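Local coordinates for protein geranyltranstransferase (Methylococcus capsulatus, PDB 3TS7) that probably makes farnesyl diphosphate by magnesium-dependent condensation of allylic diphosphates with isopentenyl diphosphate, at residues L56-T61 and G74-V79; L175-L180 and P254-L259; L191-V196 and Y217-G222. One frame throughout, in Å; residues are numbered along the deposited sequence.

Contact 1. Residues L56-T61 and G74-V79; sequences LLTYAT and GPACAV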
ATOM      1  N   LEU B  56       5.371  14.796  13.200  1.00 40.43           N
ATOM      2  CA  LEU B  56       6.103  15.527  14.249  1.00 38.56           C
ATOM      3  C   LEU B  56       7.347  14.756  14.639  1.00 35.93           C
ATOM      4  O   LEU B  56       8.426  15.335  14.722  1.00 31.11           O
ATOM      5  CB  LEU B  56       5.235  15.773  15.473  1.00 36.51           C
ATOM      6  CG  LEU B  56       4.125  16.813  15.349  1.00 45.33           C
ATOM      7  CD1 LEU B  56       3.224  16.754  16.578  1.00 46.16           C
ATOM      8  CD2 LEU B  56       4.686  18.195  15.143  1.00 41.15           C
ATOM      9  N   LEU B  57       7.204  13.444  14.835  1.00 34.37           N
ATOM     10  CA  LEU B  57       8.362  12.587  15.066  1.00 33.99           C
ATOM     11  C   LEU B  57       9.377  12.657  13.931  1.00 36.44           C
ATOM     12  O   LEU B  57      10.564  12.718  14.191  1.00 33.71           O
ATOM     13  CB  LEU B  57       7.939  11.138  15.283  1.00 35.67           C
ATOM     14  CG  LEU B  57       7.301  10.900  16.651  1.00 44.36           C
ATOM     15  CD1 LEU B  57       6.610   9.548  16.652  1.00 33.18           C
ATOM     16  CD2 LEU B  57       8.370  10.987  17.739  1.00 41.71           C
ATOM     17  N   THR B  58       8.920  12.641  12.674  1.00 31.07           N
ATOM     18  CA  THR B  58       9.850  12.773  11.546  1.00 31.11           C
ATOM     19  C   THR B  58      10.581  14.136  11.575  1.00 28.88           C
ATOM     20  O   THR B  58      11.811  14.184  11.510  1.00 33.75           O
ATOM     21  CB  THR B  58       9.138  12.558  10.189  1.00 32.10           C
ATOM     22  OG1 THR B  58       8.529  11.255  10.186  1.00 30.79           O
ATOM     23  CG2 THR B  58      10.147  12.622   9.049  1.00 30.71           C
ATOM     24  N   TYR B  59       9.819  15.219  11.686  1.00 28.91           N
ATOM     25  CA  TYR B  59      10.412  16.553  11.689  1.00 36.58           C
ATOM     26  C   TYR B  59      11.310  16.763  12.919  1.00 36.69           C
ATOM     27  O   TYR B  59      12.413  17.280  12.796  1.00 32.41           O
ATOM     28  CB  TYR B  59       9.332  17.634  11.621  1.00 40.14           C
ATOM     29  CG  TYR B  59       8.627  17.781  10.267  1.00 37.16           C
ATOM     30  CD1 TYR B  59       9.350  17.980   9.083  1.00 39.86           C
ATOM     31  CD2 TYR B  59       7.236  17.765  10.197  1.00 39.80           C
ATOM     32  CE1 TYR B  59       8.685  18.137   7.850  1.00 38.43           C
ATOM     33  CE2 TYR B  59       6.570  17.918   8.990  1.00 42.35           C
ATOM     34  CZ  TYR B  59       7.299  18.108   7.825  1.00 39.57           C
ATOM     35  OH  TYR B  59       6.592  18.254   6.655  1.00 41.77           O
ATOM     36  N   ALA B  60      10.859  16.322  14.092  1.00 38.06           N
ATOM     37  CA  ALA B  60      11.655  16.512  15.318  1.00 35.31           C
ATOM     38  C   ALA B  60      12.935  15.712  15.300  1.00 32.21           C
ATOM     39  O   ALA B  60      13.966  16.204  15.734  1.00 35.74           O
ATOM     40  CB  ALA B  60      10.829  16.182  16.573  1.00 34.97           C
ATOM     41  N   THR B  61      12.874  14.481  14.795  1.00 28.82           N
ATOM     42  CA  THR B  61      14.072  13.659  14.652  1.00 30.88           C
ATOM     43  C   THR B  61      15.060  14.304  13.676  1.00 35.43           C
ATOM     44  O   THR B  61      16.250  14.363  13.949  1.00 34.04           O
ATOM     45  CB  THR B  61      13.721  12.233  14.162  1.00 29.79           C
ATOM     46  OG1 THR B  61      12.856  11.613  15.120  1.00 40.19           O
ATOM     47  CG2 THR B  61      14.962  11.384  13.974  1.00 29.97           C
ATOM     48  N   GLY B  74       8.539  14.877   2.307  1.00 37.59           N
ATOM     49  CA  GLY B  74       8.143  13.644   1.636  1.00 36.07           C
ATOM     50  C   GLY B  74       7.959  12.470   2.583  1.00 38.03           C
ATOM     51  O   GLY B  74       6.861  11.916   2.650  1.00 35.16           O
ATOM     52  N   PRO B  75       9.015  12.109   3.350  1.00 37.23           N
ATOM     53  CA  PRO B  75       8.858  11.023   4.332  1.00 34.72           C
ATOM     54  C   PRO B  75       7.787  11.289   5.388  1.00 31.90           C
ATOM     55  O   PRO B  75       7.090  10.354   5.763  1.00 37.28           O
ATOM     56  CB  PRO B  75      10.248  10.924   4.946  1.00 32.64           C
ATOM     57  CG  PRO B  75      11.133  11.314   3.852  1.00 33.72           C
ATOM     58  CD  PRO B  75      10.435  12.482   3.227  1.00 27.69           C
ATOM     59  N   ALA B  76       7.606  12.544   5.813  1.00 32.18           N
ATOM     60  CA  ALA B  76       6.564  12.878   6.798  1.00 31.64           C
ATOM     61  C   ALA B  76       5.166  12.648   6.236  1.00 38.75           C
ATOM     62  O   ALA B  76       4.313  12.091   6.921  1.00 38.61           O
ATOM     63  CB  ALA B  76       6.707  14.305   7.332  1.00 28.75           C
ATOM     64  N   CYS B  77       4.939  13.062   4.986  1.00 35.74           N
ATOM     65  CA  CYS B  77       3.665  12.797   4.315  1.00 33.94           C
ATOM     66  C   CYS B  77       3.413  11.316   4.087  1.00 26.30           C
ATOM     67  O   CYS B  77       2.273  10.896   4.179  1.00 33.55           O
ATOM     68  CB  CYS B  77       3.607  13.494   2.951  1.00 40.59           C
ATOM     69  SG  CYS B  77       3.547  15.267   3.067  1.00 43.19           S
ATOM     70  N   ALA B  78       4.472  10.569   3.731  1.00 32.40           N
ATOM     71  CA  ALA B  78       4.401   9.128   3.460  1.00 32.82           C
ATOM     72  C   ALA B  78       3.915   8.375   4.679  1.00 36.97           C
ATOM     73  O   ALA B  78       3.013   7.539   4.560  1.00 31.30           O
ATOM     74  CB  ALA B  78       5.754   8.572   3.009  1.00 30.91           C
ATOM     75  N   VAL B  79       4.492   8.669   5.854  1.00 29.85           N
ATOM     76  CA  VAL B  79       4.028   7.977   7.071  1.00 37.69           C
ATOM     77  C   VAL B  79       2.629   8.392   7.462  1.00 28.62           C
ATOM     78  O   VAL B  79       1.877   7.575   7.968  1.00 36.18           O
ATOM     79  CB  VAL B  79       4.990   8.079   8.307  1.00 30.63           C
ATOM     80  CG1 VAL B  79       6.237   7.272   8.076  1.00 39.61           C
ATOM     81  CG2 VAL B  79       5.313   9.537   8.662  1.00 34.33           C
TER
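Thr58 and Ala76 face each other where two buried helices pass nearly antiparallel, and Tyr59 closes over the alanine from one flank. The segment axes come within 9.0 Å of each other at 157°, and Thr58 CA lies 5.8 Å from Ala76 CA, a spacing that suits a methyl opposite a short branched side chain. Both CB atoms point toward the opposing helix and stand 4.1 Å apart, Thr58 CB against Ala76 CB. Thr58 turns its two branches to different tasks: CG2 sits anti to the backbone N and reaches over the Ala76 backbone, 4.1 Å from Ala76 N, with Pro75 CB a little farther off. OG1, beside the Thr58 backbone N (chi1 -58°), touches Val79 CG2 at 4.0 Å, but its main hydrogen-bond partner is the carbonyl of Ser195 on helix 177-201, with that of Arg54, one turn back, as a second. The tyrosine starts alongside and swings its ring in at the end. Ala76 CB rides over one face in a CH-pi contact, 4.2 Å from the Tyr59 ring centroid and displaced toward the rim, with Tyr59 CZ its nearest atom at 3.9 Å. At the end of the ring the phenol OH hydrogen-bonds to Asp73, the first residue of helix 73-90, which ties the ring down there. No hydrogen bond joins the two segments themselves. Two consecutive helices, 53-65 and 73-90, thus pair as an antiparallel helical hairpin within the all-alpha isoprenoid synthase fold, the second of them leading into the family's first aspartate-rich motif.

Contact 2. Residues L175-L180 and P254-L259; sequences LDLPGL and PNYPAL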
ATOM      1  N   LEU B 175      -4.269 -11.967  27.372  1.00 67.64           N
ATOM      2  CA  LEU B 175      -2.884 -12.092  26.949  1.00 59.00           C
ATOM      3  C   LEU B 175      -1.977 -11.810  28.132  1.00 53.85           C
ATOM      4  O   LEU B 175      -2.342 -11.065  29.023  1.00 57.16           O
ATOM      5  CB  LEU B 175      -2.589 -11.088  25.830  1.00 60.45           C
ATOM      6  CG  LEU B 175      -3.442 -11.103  24.554  1.00 56.27           C
ATOM      7  CD1 LEU B 175      -3.135  -9.870  23.709  1.00 44.99           C
ATOM      8  CD2 LEU B 175      -3.191 -12.372  23.763  1.00 56.87           C
ATOM      9  N   ASP B 176      -0.794 -12.406  28.130  1.00 53.56           N
ATOM     10  CA  ASP B 176       0.282 -12.063  29.057  1.00 56.51           C
ATOM     11  C   ASP B 176       0.846 -10.668  28.740  1.00 54.43           C
ATOM     12  O   ASP B 176       0.409 -10.012  27.789  1.00 50.68           O
ATOM     13  CB  ASP B 176       1.394 -13.103  28.937  1.00 59.75           C
ATOM     14  CG  ASP B 176       1.828 -13.332  27.492  1.00 69.91           C
ATOM     15  OD1 ASP B 176       3.018 -13.627  27.264  1.00 78.32           O
ATOM     16  OD2 ASP B 176       0.980 -13.219  26.577  1.00 87.06           O
ATOM     17  N   LEU B 177       1.804 -10.207  29.540  1.00 54.06           N
ATOM     18  CA  LEU B 177       2.471  -8.930  29.255  1.00 47.28           C
ATOM     19  C   LEU B 177       3.257  -8.909  27.927  1.00 45.90           C
ATOM     20  O   LEU B 177       3.038  -7.989  27.129  1.00 43.77           O
ATOM     21  CB  LEU B 177       3.304  -8.409  30.447  1.00 45.04           C
ATOM     22  CG  LEU B 177       3.950  -7.013  30.272  1.00 51.59           C
ATOM     23  CD1 LEU B 177       2.894  -5.904  30.071  1.00 41.90           C
ATOM     24  CD2 LEU B 177       4.887  -6.673  31.436  1.00 46.16           C
ATOM     25  N   PRO B 178       4.142  -9.907  27.673  1.00 45.96           N
ATOM     26  CA  PRO B 178       4.843  -9.887  26.389  1.00 46.06           C
ATOM     27  C   PRO B 178       3.884  -9.957  25.196  1.00 51.07           C
ATOM     28  O   PRO B 178       4.163  -9.348  24.159  1.00 51.19           O
ATOM     29  CB  PRO B 178       5.707 -11.158  26.428  1.00 45.49           C
ATOM     30  CG  PRO B 178       5.870 -11.467  27.873  1.00 49.87           C
ATOM     31  CD  PRO B 178       4.587 -11.049  28.505  1.00 48.96           C
ATOM     32  N   GLY B 179       2.773 -10.679  25.362  1.00 42.52           N
ATOM     33  CA  GLY B 179       1.762 -10.842  24.324  1.00 39.44           C
ATOM     34  C   GLY B 179       1.007  -9.568  23.985  1.00 44.18           C
ATOM     35  O   GLY B 179       0.753  -9.279  22.805  1.00 37.65           O
ATOM     36  N   LEU B 180       0.632  -8.810  25.012  1.00 39.97           N
ATOM     37  CA  LEU B 180      -0.044  -7.539  24.810  1.00 41.68           C
ATOM     38  C   LEU B 180       0.924  -6.493  24.247  1.00 42.31           C
ATOM     39  O   LEU B 180       0.544  -5.693  23.389  1.00 40.32           O
ATOM     40  CB  LEU B 180      -0.690  -7.057  26.103  1.00 38.35           C
ATOM     41  CG  LEU B 180      -1.375  -5.694  26.143  1.00 40.89           C
ATOM     42  CD1 LEU B 180      -2.571  -5.667  25.197  1.00 40.47           C
ATOM     43  CD2 LEU B 180      -1.792  -5.332  27.577  1.00 42.22           C
ATOM     44  N   PRO B 254      -8.070  -7.074  26.010  1.00 65.01           N
ATOM     45  CA  PRO B 254      -6.961  -7.009  26.971  1.00 61.61           C
ATOM     46  C   PRO B 254      -6.339  -5.611  27.069  1.00 58.92           C
ATOM     47  O   PRO B 254      -6.171  -4.925  26.064  1.00 53.70           O
ATOM     48  CB  PRO B 254      -5.955  -8.037  26.437  1.00 61.19           C
ATOM     49  CG  PRO B 254      -6.293  -8.218  25.002  1.00 65.87           C
ATOM     50  CD  PRO B 254      -7.754  -7.926  24.847  1.00 66.21           C
ATOM     51  N   ASN B 255      -6.046  -5.188  28.293  1.00 53.00           N
ATOM     52  CA  ASN B 255      -5.459  -3.882  28.542  1.00 46.66           C
ATOM     53  C   ASN B 255      -4.444  -3.978  29.672  1.00 52.39           C
ATOM     54  O   ASN B 255      -4.377  -4.994  30.387  1.00 46.78           O
ATOM     55  CB  ASN B 255      -6.532  -2.817  28.834  1.00 45.67           C
ATOM     56  CG  ASN B 255      -7.405  -3.166  30.032  1.00 53.65           C
ATOM     57  OD1 ASN B 255      -7.140  -2.735  31.151  1.00 48.09           O
ATOM     58  ND2 ASN B 255      -8.439  -3.957  29.799  1.00 56.68           N
ATOM     59  N   TYR B 256      -3.643  -2.927  29.813  1.00 47.06           N
ATOM     60  CA  TYR B 256      -2.552  -2.924  30.775  1.00 47.29           C
ATOM     61  C   TYR B 256      -2.989  -2.899  32.254  1.00 42.08           C
ATOM     62  O   TYR B 256      -2.434  -3.663  33.046  1.00 42.70           O
ATOM     63  CB  TYR B 256      -1.543  -1.809  30.459  1.00 43.17           C
ATOM     64  CG  TYR B 256      -0.721  -2.040  29.206  1.00 40.13           C
ATOM     65  CD1 TYR B 256       0.465  -2.781  29.258  1.00 36.30           C
ATOM     66  CD2 TYR B 256      -1.128  -1.515  27.966  1.00 39.53           C
ATOM     67  CE1 TYR B 256       1.232  -3.006  28.106  1.00 40.04           C
ATOM     68  CE2 TYR B 256      -0.360  -1.731  26.796  1.00 36.43           C
ATOM     69  CZ  TYR B 256       0.823  -2.470  26.887  1.00 35.10           C
ATOM     70  OH  TYR B 256       1.607  -2.685  25.773  1.00 42.92           O
ATOM     71  N   PRO B 257      -3.958  -2.026  32.638  1.00 40.82           N
ATOM     72  CA  PRO B 257      -4.334  -2.091  34.059  1.00 42.34           C
ATOM     73  C   PRO B 257      -5.090  -3.367  34.452  1.00 42.70           C
ATOM     74  O   PRO B 257      -4.972  -3.795  35.592  1.00 46.78           O
ATOM     75  CB  PRO B 257      -5.236  -0.864  34.248  1.00 40.72           C
ATOM     76  CG  PRO B 257      -4.938   0.030  33.075  1.00 42.78           C
ATOM     77  CD  PRO B 257      -4.636  -0.903  31.964  1.00 42.45           C
ATOM     78  N   ALA B 258      -5.846  -3.967  33.532  1.00 43.03           N
ATOM     79  CA  ALA B 258      -6.502  -5.258  33.821  1.00 48.15           C
ATOM     80  C   ALA B 258      -5.469  -6.346  34.081  1.00 47.33           C
ATOM     81  O   ALA B 258      -5.609  -7.136  35.005  1.00 48.29           O
ATOM     82  CB  ALA B 258      -7.449  -5.678  32.699  1.00 49.03           C
ATOM     83  N   LEU B 259      -4.412  -6.350  33.281  1.00 35.86           N
ATOM     84  CA  LEU B 259      -3.341  -7.312  33.401  1.00 36.26           C
ATOM     85  C   LEU B 259      -2.410  -7.086  34.606  1.00 44.07           C
ATOM     86  O   LEU B 259      -1.956  -8.045  35.238  1.00 43.03           O
ATOM     87  CB  LEU B 259      -2.520  -7.247  32.124  1.00 39.32           C
ATOM     88  CG  LEU B 259      -1.488  -8.321  31.876  1.00 56.56           C
ATOM     89  CD1 LEU B 259      -2.195  -9.648  31.923  1.00 68.81           C
ATOM     90  CD2 LEU B 259      -0.895  -8.062  30.504  1.00 55.02           C
TER
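Leu180 pushes into the surface formed by Pro254, Tyr256 and Leu259, bringing together the N-terminal ends of helices 177-201 and 256-260 in the all-alpha isoprenoid synthase fold. Its CB points toward the opposite segment, and with CG anti to the backbone N (chi1 176°) the branch carries straight on into it. CG comes against the far end of the tyrosine ring, 4.0 Å from Tyr256 CZ. There the chain forks. CD1 turns to the proline, meeting Pro254 O at 3.8 Å and lying near Pro254 CB. CD2 is set squarely over the middle of the tyrosine, 3.6 Å from the Tyr256 ring centroid and only 3° off the normal, a CH-pi contact; it also meets Asn255 C and Leu259 CD2. Leu177 CD1 comes to the edge of the same ring, near its plane, 3.9 Å from Tyr256 CE1. The backbone of the same tyrosine is held too: Tyr256 N is hydrogen-bonded to Asp230 of helix 208-237, in the family's second aspartate-rich motif. Asn255 N-caps its helix, OD1 accepting from Ala258 N. Toward the more exposed side, Leu259 CD1 abuts the carbonyl oxygen of Leu175, with CD1 to O only 3.2 Å.

Contact 3. Residues L191-V196 and Y217-G222; sequences LIRASV and YAKCIG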
ATOM      1  N   LEU B 191       5.028   1.684  12.864  1.00 33.45           N
ATOM      2  CA  LEU B 191       4.891   2.899  12.048  1.00 30.99           C
ATOM      3  C   LEU B 191       5.480   4.128  12.751  1.00 35.68           C
ATOM      4  O   LEU B 191       5.960   5.051  12.094  1.00 35.02           O
ATOM      5  CB  LEU B 191       3.432   3.166  11.640  1.00 31.77           C
ATOM      6  CG  LEU B 191       3.192   4.206  10.533  1.00 35.94           C
ATOM      7  CD1 LEU B 191       3.916   3.815   9.243  1.00 40.87           C
ATOM      8  CD2 LEU B 191       1.704   4.464  10.287  1.00 34.00           C
ATOM      9  N   ILE B 192       5.443   4.137  14.083  1.00 32.94           N
ATOM     10  CA  ILE B 192       6.065   5.216  14.863  1.00 32.60           C
ATOM     11  C   ILE B 192       7.578   5.146  14.722  1.00 28.87           C
ATOM     12  O   ILE B 192       8.231   6.163  14.463  1.00 31.08           O
ATOM     13  CB  ILE B 192       5.617   5.160  16.355  1.00 35.12           C
ATOM     14  CG1 ILE B 192       4.210   5.748  16.486  1.00 35.10           C
ATOM     15  CG2 ILE B 192       6.584   5.918  17.261  1.00 34.02           C
ATOM     16  CD1 ILE B 192       3.478   5.271  17.727  1.00 38.47           C
ATOM     17  N   ARG B 193       8.142   3.946  14.854  1.00 23.55           N
ATOM     18  CA  ARG B 193       9.565   3.753  14.647  1.00 26.66           C
ATOM     19  C   ARG B 193       9.966   4.048  13.212  1.00 35.59           C
ATOM     20  O   ARG B 193      11.070   4.546  12.976  1.00 34.04           O
ATOM     21  CB  ARG B 193       9.983   2.329  15.003  1.00 28.34           C
ATOM     22  CG  ARG B 193       9.803   2.024  16.522  1.00 27.42           C
ATOM     23  CD  ARG B 193       9.722   0.556  16.762  1.00 31.42           C
ATOM     24  NE  ARG B 193      11.037  -0.067  16.727  1.00 29.63           N
ATOM     25  CZ  ARG B 193      11.278  -1.314  17.118  1.00 37.51           C
ATOM     26  NH1 ARG B 193      12.506  -1.786  17.074  1.00 34.78           N
ATOM     27  NH2 ARG B 193      10.282  -2.087  17.560  1.00 41.48           N
ATOM     28  N   ALA B 194       9.075   3.752  12.257  1.00 28.31           N
ATOM     29  CA  ALA B 194       9.375   4.073  10.837  1.00 26.32           C
ATOM     30  C   ALA B 194       9.517   5.560  10.681  1.00 24.91           C
ATOM     31  O   ALA B 194      10.396   6.003   9.966  1.00 28.08           O
ATOM     32  CB  ALA B 194       8.257   3.553   9.894  1.00 29.02           C
ATOM     33  N   SER B 195       8.659   6.330  11.345  1.00 25.51           N
ATOM     34  CA  SER B 195       8.693   7.794  11.220  1.00 36.99           C
ATOM     35  C   SER B 195      10.041   8.381  11.635  1.00 40.07           C
ATOM     36  O   SER B 195      10.530   9.351  11.041  1.00 33.82           O
ATOM     37  CB  SER B 195       7.590   8.416  12.058  1.00 36.22           C
ATOM     38  OG  SER B 195       6.369   7.803  11.734  1.00 55.13           O
ATOM     39  N   VAL B 196      10.648   7.742  12.632  1.00 34.80           N
ATOM     40  CA  VAL B 196      11.928   8.161  13.155  1.00 32.58           C
ATOM     41  C   VAL B 196      13.058   7.678  12.255  1.00 33.21           C
ATOM     42  O   VAL B 196      13.979   8.447  11.953  1.00 32.96           O
ATOM     43  CB  VAL B 196      12.088   7.692  14.645  1.00 32.06           C
ATOM     44  CG1 VAL B 196      13.529   7.808  15.120  1.00 30.68           C
ATOM     45  CG2 VAL B 196      11.173   8.516  15.512  1.00 26.67           C
ATOM     46  N   TYR B 217      14.265   5.073  21.442  1.00 29.02           N
ATOM     47  CA  TYR B 217      13.410   6.192  21.865  1.00 27.92           C
ATOM     48  C   TYR B 217      11.999   6.023  21.289  1.00 31.68           C
ATOM     49  O   TYR B 217      10.980   6.188  21.997  1.00 31.89           O
ATOM     50  CB  TYR B 217      14.030   7.543  21.415  1.00 25.70           C
ATOM     51  CG  TYR B 217      13.109   8.724  21.484  1.00 33.44           C
ATOM     52  CD1 TYR B 217      12.995   9.482  22.657  1.00 33.57           C
ATOM     53  CD2 TYR B 217      12.343   9.099  20.385  1.00 29.81           C
ATOM     54  CE1 TYR B 217      12.141  10.565  22.721  1.00 29.50           C
ATOM     55  CE2 TYR B 217      11.493  10.181  20.440  1.00 38.94           C
ATOM     56  CZ  TYR B 217      11.401  10.919  21.603  1.00 37.90           C
ATOM     57  OH  TYR B 217      10.541  11.992  21.658  1.00 34.64           O
ATOM     58  N   ALA B 218      11.949   5.726  19.990  1.00 28.68           N
ATOM     59  CA  ALA B 218      10.677   5.582  19.267  1.00 31.70           C
ATOM     60  C   ALA B 218       9.833   4.415  19.814  1.00 26.78           C
ATOM     61  O   ALA B 218       8.631   4.584  20.111  1.00 29.35           O
ATOM     62  CB  ALA B 218      10.957   5.414  17.753  1.00 30.59           C
ATOM     63  N   LYS B 219      10.496   3.281  20.013  1.00 28.19           N
ATOM     64  CA  LYS B 219       9.868   2.060  20.564  1.00 30.51           C
ATOM     65  C   LYS B 219       9.280   2.300  21.959  1.00 34.17           C
ATOM     66  O   LYS B 219       8.122   1.943  22.233  1.00 31.68           O
ATOM     67  CB  LYS B 219      10.882   0.911  20.608  1.00 31.76           C
ATOM     68  CG  LYS B 219      10.297  -0.395  21.170  1.00 35.73           C
ATOM     69  CD  LYS B 219      11.304  -1.511  21.170  1.00 45.16           C
ATOM     70  CE  LYS B 219      10.638  -2.851  21.498  1.00 42.85           C
ATOM     71  NZ  LYS B 219      11.639  -3.943  21.415  1.00 46.39           N
ATOM     72  N   CYS B 220      10.070   2.956  22.820  1.00 34.98           N
ATOM     73  CA  CYS B 220       9.648   3.240  24.196  1.00 29.45           C
ATOM     74  C   CYS B 220       8.506   4.251  24.259  1.00 29.57           C
ATOM     75  O   CYS B 220       7.562   4.048  25.011  1.00 34.71           O
ATOM     76  CB  CYS B 220      10.846   3.662  25.071  1.00 28.36           C
ATOM     77  SG  CYS B 220      12.098   2.397  25.263  1.00 39.07           S
ATOM     78  N   ILE B 221       8.531   5.326  23.460  1.00 29.39           N
ATOM     79  CA  ILE B 221       7.379   6.230  23.527  1.00 32.64           C
ATOM     80  C   ILE B 221       6.087   5.603  22.965  1.00 32.18           C
ATOM     81  O   ILE B 221       4.991   5.888  23.459  1.00 38.09           O
ATOM     82  CB  ILE B 221       7.611   7.656  22.947  1.00 34.69           C
ATOM     83  CG1 ILE B 221       7.688   7.656  21.434  1.00 35.70           C
ATOM     84  CG2 ILE B 221       8.866   8.328  23.574  1.00 38.85           C
ATOM     85  CD1 ILE B 221       7.954   9.056  20.872  1.00 48.20           C
ATOM     86  N   GLY B 222       6.239   4.744  21.955  1.00 40.30           N
ATOM     87  CA  GLY B 222       5.108   4.060  21.332  1.00 37.60           C
ATOM     88  C   GLY B 222       4.417   3.163  22.356  1.00 34.01           C
ATOM     89  O   GLY B 222       3.198   3.185  22.485  1.00 42.59           O
TER
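One face of the Arg193 guanidinium is covered by the aliphatic run of Lys219, whose CD lies 3.7 Å above the plane and toward its rim. The other planar group here, the Tyr217 ring, has Ile221 CG2 from its own helix over one face, and its OH is hydrogen-bonded to Leu290 O. Arginine and lysine lie side by side and point the same way: Lys219 is fully extended, while Arg193 bends at chi3 (78°), which brings NH2 within 3.8 Å of Lys219 CD. The like charges at their ends are close, Arg193 NH2 and Lys219 NZ being 4.5 Å apart, but NH1 forms a salt bridge with Asp215, which probably eases the repulsion. A leucine in place of Arg193 would probably leave Asp215 without this positive mate and take away the flat group that lies against Lys219 CD. Arg193 and Lys219 lie at the edge of a roughly antiparallel pairing of helices 177-201 and 208-237 in the isoprenoid synthase fold, the segment axes 8.6 Å apart at 146°. Inside the pair the fit is close because Ala218 is small: Arg193 CA lies 5.1 Å from Ala218 CA. The alanine methyl is wedged between Arg193 CG and Val196 CG2, each 3.8 Å from Ala218 CB. Ile192 packs farther along the second helix, CG2 against Ala218 O, and its CD1 settles over the backbone at Gly222, 4.1 Å from Gly222 CA.

Overall arrangement
Contacts 2 and 3 share helix 177-201, and contact 1 packs against it. Contact 2 lies at its N-terminal end and contact 3 farther along, their centres about 20 Å apart. Contact 1, on helices 53-65 and 73-90, touches contact 3, centre to centre about 11 Å: Leu57 packs on Ile192 and Thr61 on Val196. The centres of contacts 1 and 2 stand about 30 Å apart. Along the chain contact 1 comes first; contact 3 falls between the two halves of contact 2. Helix 208-237 of contact 3 also carries Asp230 of the second aspartate-rich motif, beside contact 2, and helix 73-90 runs on to the first; in this family these motifs probably bind magnesium and diphosphate.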